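Local coordinates for acetyl-CoA acetyltransferase (Bacillus anthracis, PDB 3SS6), which probably catalyses the reversible condensation of two acetyl-CoA molecules into acetoacetyl-CoA and free CoA, at residues Val7-Ala12 with Ala275-Tyr280; Ser216-Pro221 with Val346-Pro351. All coordinates share one frame; numbering follows the deposited sequence.

Contact 1 of 2, residues Val7-Ala12 with Ala275-Tyr280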
ATOM      1  N   VAL A   7      20.656 -38.694 -20.678  1.00 14.29           N
ATOM      2  CA  VAL A   7      20.929 -37.428 -19.994  1.00 14.01           C
ATOM      3  C   VAL A   7      21.862 -37.652 -18.800  1.00 16.16           C
ATOM      4  O   VAL A   7      21.569 -38.455 -17.916  1.00 17.01           O
ATOM      5  CB  VAL A   7      19.636 -36.799 -19.497  1.00 15.51           C
ATOM      6  CG1 VAL A   7      19.928 -35.438 -18.837  1.00 15.46           C
ATOM      7  CG2 VAL A   7      18.654 -36.640 -20.654  1.00 16.67           C
ATOM      8  N   VAL A   8      22.984 -36.942 -18.777  1.00 15.06           N
ATOM      9  CA  VAL A   8      23.911 -37.036 -17.659  1.00 13.06           C
ATOM     10  C   VAL A   8      24.073 -35.677 -16.998  1.00 16.27           C
ATOM     11  O   VAL A   8      23.745 -34.641 -17.576  1.00 14.66           O
ATOM     12  CB  VAL A   8      25.295 -37.611 -18.074  1.00 15.36           C
ATOM     13  CG1 VAL A   8      25.126 -39.020 -18.647  1.00 16.90           C
ATOM     14  CG2 VAL A   8      25.980 -36.699 -19.069  1.00 16.89           C
ATOM     15  N   ILE A   9      24.566 -35.701 -15.768  1.00 15.76           N
ATOM     16  CA  ILE A   9      24.678 -34.514 -14.938  1.00 13.18           C
ATOM     17  C   ILE A   9      26.149 -34.340 -14.616  1.00 14.89           C
ATOM     18  O   ILE A   9      26.765 -35.241 -14.048  1.00 15.92           O
ATOM     19  CB  ILE A   9      23.898 -34.714 -13.620  1.00 12.64           C
ATOM     20  CG1 ILE A   9      22.394 -34.812 -13.906  1.00 16.58           C
ATOM     21  CG2 ILE A   9      24.167 -33.561 -12.644  1.00 14.21           C
ATOM     22  CD1 ILE A   9      21.602 -35.481 -12.792  1.00 19.73           C
ATOM     23  N   THR A  10      26.717 -33.191 -14.971  1.00 13.06           N
ATOM     24  CA  THR A  10      28.164 -32.998 -14.791  1.00 16.71           C
ATOM     25  C   THR A  10      28.567 -32.093 -13.622  1.00 16.77           C
ATOM     26  O   THR A  10      29.753 -32.035 -13.253  1.00 17.58           O
ATOM     27  CB  THR A  10      28.818 -32.472 -16.086  1.00 17.04           C
ATOM     28  OG1 THR A  10      28.248 -31.205 -16.430  1.00 15.57           O
ATOM     29  CG2 THR A  10      28.605 -33.464 -17.228  1.00 17.87           C
ATOM     30  N   ALA A  11      27.596 -31.388 -13.049  1.00 14.72           N
ATOM     31  CA  ALA A  11      27.834 -30.555 -11.874  1.00 15.88           C
ATOM     32  C   ALA A  11      26.525 -30.434 -11.129  1.00 14.19           C
ATOM     33  O   ALA A  11      25.453 -30.509 -11.736  1.00 14.78           O
ATOM     34  CB  ALA A  11      28.351 -29.160 -12.264  1.00 14.56           C
ATOM     35  N   ALA A  12      26.616 -30.265  -9.812  1.00 13.97           N
ATOM     36  CA  ALA A  12      25.430 -30.139  -8.980  1.00 14.74           C
ATOM     37  C   ALA A  12      25.815 -29.340  -7.749  1.00 14.86           C
ATOM     38  O   ALA A  12      26.550 -29.830  -6.891  1.00 14.63           O
ATOM     39  CB  ALA A  12      24.916 -31.517  -8.587  1.00 13.98           C
ATOM     40  N   ALA A 275      26.421 -38.343 -12.503  1.00 16.60           N
ATOM     41  CA  ALA A 275      25.218 -39.164 -12.461  1.00 13.48           C
ATOM     42  C   ALA A 275      24.478 -39.139 -13.789  1.00 15.87           C
ATOM     43  O   ALA A 275      24.716 -38.265 -14.620  1.00 16.13           O
ATOM     44  CB  ALA A 275      24.289 -38.657 -11.347  1.00 14.89           C
ATOM     45  N   ARG A 276      23.574 -40.101 -13.974  1.00 15.04           N
ATOM     46  CA  ARG A 276      22.660 -40.092 -15.110  1.00 16.18           C
ATOM     47  C   ARG A 276      21.222 -40.052 -14.617  1.00 17.58           C
ATOM     48  O   ARG A 276      20.913 -40.498 -13.505  1.00 17.78           O
ATOM     49  CB  ARG A 276      22.872 -41.321 -16.004  1.00 17.99           C
ATOM     50  CG  ARG A 276      22.422 -42.642 -15.365  1.00 17.01           C
ATOM     51  CD  ARG A 276      22.456 -43.815 -16.368  1.00 20.05           C
ATOM     52  NE  ARG A 276      23.817 -44.128 -16.800  1.00 21.38           N
ATOM     53  CZ  ARG A 276      24.360 -43.710 -17.940  1.00 23.37           C
ATOM     54  NH1 ARG A 276      23.659 -42.961 -18.787  1.00 23.61           N
ATOM     55  NH2 ARG A 276      25.607 -44.048 -18.239  1.00 23.91           N
ATOM     56  N   ILE A 277      20.340 -39.500 -15.436  1.00 14.96           N
ATOM     57  CA  ILE A 277      18.918 -39.568 -15.137  1.00 15.43           C
ATOM     58  C   ILE A 277      18.343 -40.803 -15.823  1.00 18.17           C
ATOM     59  O   ILE A 277      18.512 -40.984 -17.035  1.00 19.25           O
ATOM     60  CB  ILE A 277      18.187 -38.292 -15.596  1.00 14.31           C
ATOM     61  CG1 ILE A 277      18.626 -37.107 -14.733  1.00 15.96           C
ATOM     62  CG2 ILE A 277      16.673 -38.480 -15.467  1.00 15.45           C
ATOM     63  CD1 ILE A 277      18.170 -35.733 -15.238  1.00 17.35           C
ATOM     64  N   VAL A 278      17.691 -41.678 -15.061  1.00 16.85           N
ATOM     65  CA  VAL A 278      17.077 -42.850 -15.688  1.00 16.70           C
ATOM     66  C   VAL A 278      15.559 -42.769 -15.854  1.00 17.49           C
ATOM     67  O   VAL A 278      14.988 -43.550 -16.609  1.00 20.52           O
ATOM     68  CB  VAL A 278      17.463 -44.175 -14.994  1.00 23.80           C
ATOM     69  CG1 VAL A 278      18.975 -44.412 -15.102  1.00 26.94           C
ATOM     70  CG2 VAL A 278      17.017 -44.182 -13.559  1.00 23.99           C
ATOM     71  N   GLY A 279      14.912 -41.829 -15.164  1.00 16.79           N
ATOM     72  CA  GLY A 279      13.472 -41.661 -15.301  1.00 17.78           C
ATOM     73  C   GLY A 279      12.910 -40.578 -14.406  1.00 15.39           C
ATOM     74  O   GLY A 279      13.593 -40.073 -13.528  1.00 15.46           O
ATOM     75  N   TYR A 280      11.659 -40.206 -14.652  1.00 16.37           N
ATOM     76  CA  TYR A 280      10.962 -39.241 -13.811  1.00 15.45           C
ATOM     77  C   TYR A 280       9.475 -39.438 -13.982  1.00 15.43           C
ATOM     78  O   TYR A 280       9.028 -39.973 -15.005  1.00 18.17           O
ATOM     79  CB  TYR A 280      11.363 -37.788 -14.145  1.00 15.44           C
ATOM     80  CG  TYR A 280      11.470 -37.511 -15.630  1.00 16.90           C
ATOM     81  CD1 TYR A 280      10.349 -37.170 -16.381  1.00 15.26           C
ATOM     82  CD2 TYR A 280      12.693 -37.613 -16.286  1.00 18.13           C
ATOM     83  CE1 TYR A 280      10.451 -36.936 -17.739  1.00 17.25           C
ATOM     84  CE2 TYR A 280      12.800 -37.377 -17.641  1.00 16.94           C
ATOM     85  CZ  TYR A 280      11.672 -37.035 -18.364  1.00 17.62           C
ATOM     86  OH  TYR A 280      11.755 -36.807 -19.721  1.00 20.92           O
TER
HETATM   87  O   HOH W   1      18.433 -40.040 -19.693  1.00 27.46           O
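In the thiolase fold the N-terminal and C-terminal family regions meet here edge to edge, strand 7-12 pairing antiparallel with strand 275-280 in a mixed sheet. The segment axes make 148°, so the strands splay from a strictly antiparallel course, and the pairing is confined to V7-I9 against A275-I277.

Two backbone bonds are short and lie in their carbonyl planes: I9 N gives its hydrogen to A275 O at 2.8 Å (N-H...O 157°), and I277 N gives its own to V7 O at 3.0 Å (167°). The return bond from A275 N to I9 O is weak, stretched to 3.5 Å. At the other end a water takes over: it accepts from V7 N at 2.8 Å and donates to I277 O at 2.8 Å, so both groups are satisfied without meeting directly.

V8 and R276 form the non-hydrogen-bonded pair, where V8 CG1 comes within 4.2 Å of R276 CB. The guanidinium beyond is held by E263 in a salt bridge. V7, I9, A275 and I277 share the opposite face of the sheet, where V7 meets Q106 and I277 meets I98 of helix 93-107. There I9 and I277 cross at about a right angle, with I9 CD1 3.9 Å from I277 CG1, whereas V7 and I277 run alongside each other and bring V7 CG1 to 4.0 Å from I277 CD1.

Contact 2 of 2, residues Ser216-Pro221 with Val346-Pro351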
ATOM      1  N   SER A 216      28.043 -19.042   3.945  1.00 15.41           N
ATOM      2  CA  SER A 216      28.618 -20.286   3.454  1.00 15.99           C
ATOM      3  C   SER A 216      28.073 -21.543   4.136  1.00 17.88           C
ATOM      4  O   SER A 216      28.409 -22.653   3.716  1.00 18.55           O
ATOM      5  CB  SER A 216      30.149 -20.242   3.555  1.00 20.06           C
ATOM      6  OG  SER A 216      30.552 -20.149   4.906  1.00 22.19           O
ATOM      7  N   LYS A 217      27.235 -21.375   5.160  1.00 16.84           N
ATOM      8  CA  LYS A 217      26.715 -22.515   5.917  1.00 15.89           C
ATOM      9  C   LYS A 217      25.202 -22.436   6.113  1.00 17.83           C
ATOM     10  O   LYS A 217      24.664 -21.371   6.427  1.00 17.65           O
ATOM     11  CB  LYS A 217      27.387 -22.607   7.287  1.00 20.80           C
ATOM     12  CG  LYS A 217      28.908 -22.473   7.243  1.00 32.42           C
ATOM     13  CD  LYS A 217      29.581 -23.709   6.665  1.00 41.65           C
ATOM     14  CE  LYS A 217      29.496 -24.883   7.632  1.00 48.42           C
ATOM     15  NZ  LYS A 217      30.316 -26.059   7.213  1.00 50.16           N
ATOM     16  N   ASP A 218      24.536 -23.572   5.945  1.00 14.80           N
ATOM     17  CA  ASP A 218      23.091 -23.671   6.165  1.00 12.56           C
ATOM     18  C   ASP A 218      22.748 -23.156   7.558  1.00 16.23           C
ATOM     19  O   ASP A 218      23.385 -23.545   8.546  1.00 18.02           O
ATOM     20  CB  ASP A 218      22.655 -25.134   6.033  1.00 13.30           C
ATOM     21  CG  ASP A 218      22.870 -25.684   4.630  1.00 16.04           C
ATOM     22  OD1 ASP A 218      22.381 -25.063   3.654  1.00 14.72           O
ATOM     23  OD2 ASP A 218      23.519 -26.749   4.503  1.00 15.80           O
ATOM     24  N   GLU A 219      21.749 -22.283   7.662  1.00 14.40           N
ATOM     25  CA  GLU A 219      21.523 -21.671   8.964  1.00 17.92           C
ATOM     26  C   GLU A 219      20.240 -22.116   9.666  1.00 13.97           C
ATOM     27  O   GLU A 219      19.994 -21.714  10.808  1.00 17.01           O
ATOM     28  CB  GLU A 219      21.673 -20.138   8.922  1.00 26.00           C
ATOM     29  CG  GLU A 219      20.704 -19.466   8.010  1.00 22.67           C
ATOM     30  CD  GLU A 219      20.772 -17.932   8.023  1.00 20.96           C
ATOM     31  OE1 GLU A 219      21.558 -17.298   8.767  1.00 24.77           O
ATOM     32  OE2 GLU A 219      19.996 -17.346   7.268  1.00 17.68           O
ATOM     33  N   HIS A 220      19.461 -22.986   9.021  1.00 12.59           N
ATOM     34  CA  HIS A 220      18.223 -23.465   9.644  1.00 14.41           C
ATOM     35  C   HIS A 220      18.437 -24.515  10.746  1.00 16.62           C
ATOM     36  O   HIS A 220      17.699 -24.532  11.722  1.00 16.29           O
ATOM     37  CB  HIS A 220      17.218 -23.997   8.604  1.00 15.74           C
ATOM     38  CG  HIS A 220      15.802 -23.991   9.091  1.00 17.07           C
ATOM     39  ND1 HIS A 220      15.015 -22.859   9.064  1.00 20.39           N
ATOM     40  CD2 HIS A 220      15.037 -24.968   9.634  1.00 17.69           C
ATOM     41  CE1 HIS A 220      13.822 -23.141   9.558  1.00 19.44           C
ATOM     42  NE2 HIS A 220      13.808 -24.412   9.912  1.00 17.92           N
ATOM     43  N   PRO A 221      19.422 -25.414  10.585  1.00 15.35           N
ATOM     44  CA  PRO A 221      19.569 -26.433  11.631  1.00 17.88           C
ATOM     45  C   PRO A 221      19.882 -25.808  12.986  1.00 20.15           C
ATOM     46  O   PRO A 221      20.669 -24.855  13.054  1.00 19.83           O
ATOM     47  CB  PRO A 221      20.742 -27.275  11.130  1.00 15.87           C
ATOM     48  CG  PRO A 221      20.597 -27.189   9.611  1.00 14.27           C
ATOM     49  CD  PRO A 221      20.238 -25.722   9.396  1.00 15.91           C
ATOM     50  N   VAL A 346      12.670 -30.174   7.489  1.00 14.71           N
ATOM     51  CA  VAL A 346      12.433 -29.670   8.833  1.00 13.22           C
ATOM     52  C   VAL A 346      13.713 -29.077   9.418  1.00 15.55           C
ATOM     53  O   VAL A 346      13.705 -27.975   9.982  1.00 17.21           O
ATOM     54  CB  VAL A 346      11.833 -30.729   9.763  1.00 16.32           C
ATOM     55  CG1 VAL A 346      11.808 -30.204  11.201  1.00 16.84           C
ATOM     56  CG2 VAL A 346      10.423 -31.089   9.289  1.00 16.38           C
ATOM     57  N   GLY A 347      14.820 -29.793   9.269  1.00 15.01           N
ATOM     58  CA  GLY A 347      16.086 -29.278   9.772  1.00 16.31           C
ATOM     59  C   GLY A 347      16.799 -28.272   8.875  1.00 14.73           C
ATOM     60  O   GLY A 347      17.396 -27.299   9.364  1.00 16.45           O
ATOM     61  N   LEU A 348      16.736 -28.495   7.572  1.00 13.87           N
ATOM     62  CA  LEU A 348      17.515 -27.698   6.620  1.00 13.66           C
ATOM     63  C   LEU A 348      16.756 -26.527   6.022  1.00 15.16           C
ATOM     64  O   LEU A 348      17.375 -25.591   5.521  1.00 16.59           O
ATOM     65  CB  LEU A 348      18.022 -28.578   5.478  1.00 14.93           C
ATOM     66  CG  LEU A 348      19.157 -29.526   5.847  1.00 15.89           C
ATOM     67  CD1 LEU A 348      19.230 -30.643   4.818  1.00 18.19           C
ATOM     68  CD2 LEU A 348      20.480 -28.738   5.930  1.00 15.79           C
ATOM     69  N   GLY A 349      15.431 -26.566   6.061  1.00 14.41           N
ATOM     70  CA  GLY A 349      14.642 -25.503   5.469  1.00 14.43           C
ATOM     71  C   GLY A 349      14.029 -25.889   4.136  1.00 14.56           C
ATOM     72  O   GLY A 349      14.402 -26.886   3.540  1.00 16.04           O
ATOM     73  N   HIS A 350      13.050 -25.105   3.702  1.00 15.02           N
ATOM     74  CA  HIS A 350      12.312 -25.374   2.479  1.00 15.58           C
ATOM     75  C   HIS A 350      12.104 -24.156   1.564  1.00 12.31           C
ATOM     76  O   HIS A 350      11.016 -23.620   1.509  1.00 14.03           O
ATOM     77  CB  HIS A 350      10.966 -26.001   2.866  1.00 15.50           C
ATOM     78  CG  HIS A 350      10.140 -26.475   1.710  1.00 14.39           C
ATOM     79  ND1 HIS A 350      10.669 -26.752   0.471  1.00 14.88           N
ATOM     80  CD2 HIS A 350       8.819 -26.756   1.626  1.00 17.59           C
ATOM     81  CE1 HIS A 350       9.707 -27.162  -0.334  1.00 14.84           C
ATOM     82  NE2 HIS A 350       8.574 -27.175   0.343  1.00 16.11           N
ATOM     83  N   PRO A 351      13.126 -23.741   0.825  1.00 12.71           N
ATOM     84  CA  PRO A 351      12.935 -22.625  -0.109  1.00 11.58           C
ATOM     85  C   PRO A 351      12.250 -23.304  -1.274  1.00 13.86           C
ATOM     86  O   PRO A 351      12.873 -23.985  -2.072  1.00 14.84           O
ATOM     87  CB  PRO A 351      14.360 -22.234  -0.483  1.00 14.46           C
ATOM     88  CG  PRO A 351      15.178 -23.441  -0.219  1.00 18.13           C
ATOM     89  CD  PRO A 351      14.522 -24.193   0.883  1.00 12.45           C
TER
HETATM   90  O   HOH W   2      19.555 -24.076   6.352  1.00 14.72           O
HETATM   91  O   HOH W   3      11.767 -26.225  10.821  1.00 20.13           O
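The C-terminal end of helix 345-348, which leads into the Gly-His-Pro sequence of the thiolase C-terminal region, presents its last carbonyls to the loop 216-221. G349 ends the helical conformation with a positive phi of 104°, and no direct hydrogen bond crosses the contact.

Polar matching is done through two waters. One accepts from H220 N at 2.9 Å and donates to L348 O at 2.8 Å, tying the loop backbone to the helix end. The other donates to V346 O at 2.7 Å and lies 2.9 Å from H220 NE2, in the plane of the imidazole, a position consistent with holding the ring's rotation. H220 CG is anti to the backbone N (chi1 -158°), which swings the ring along the helix terminus.

Close van der Waals contacts surround G347 O. This oxygen sits in the ring plane at the edge of H220, 3.3 Å from its CD2, and only 3.0 Å from P221 N, which as a proline nitrogen has no hydrogen to offer. Over one face of the same ring, shifted toward the rim, stands G349 CA, 4.1 Å above the plane. The carboxylate of D218 is engaged with strand 7-19, where OD1 salt-bridges R14 and accepts from I17 N; L348 CD2 merely touches it in van der Waals contact.

The apolar part rests on L348. Its side chain starts out away from the loop, but its end turns back to lie obliquely across P221, the apolar partner, bringing L348 CD2 to 4.0 Å from P221 CG.

How the contacts relate
Contacts 1 and 2 each join the N-terminal thiolase family region to the C-terminal one, but in different ways: the first by strand pairing within the large mixed sheet, the second by a loop against a helix end. Their centres are 25 Å apart and their nearest atoms about 12 Å, so they do not touch. Along the chain the segments alternate, 7-12, 216-221, 275-280, 346-351, so the two connections cross. Strand 7-19 serves both, pairing at its start in contact 1 and meeting D218 and H220 through P16 and T19 further on. Strand 252-262 likewise reaches both, through L260 and N252. The two regions are thus joined at separate places.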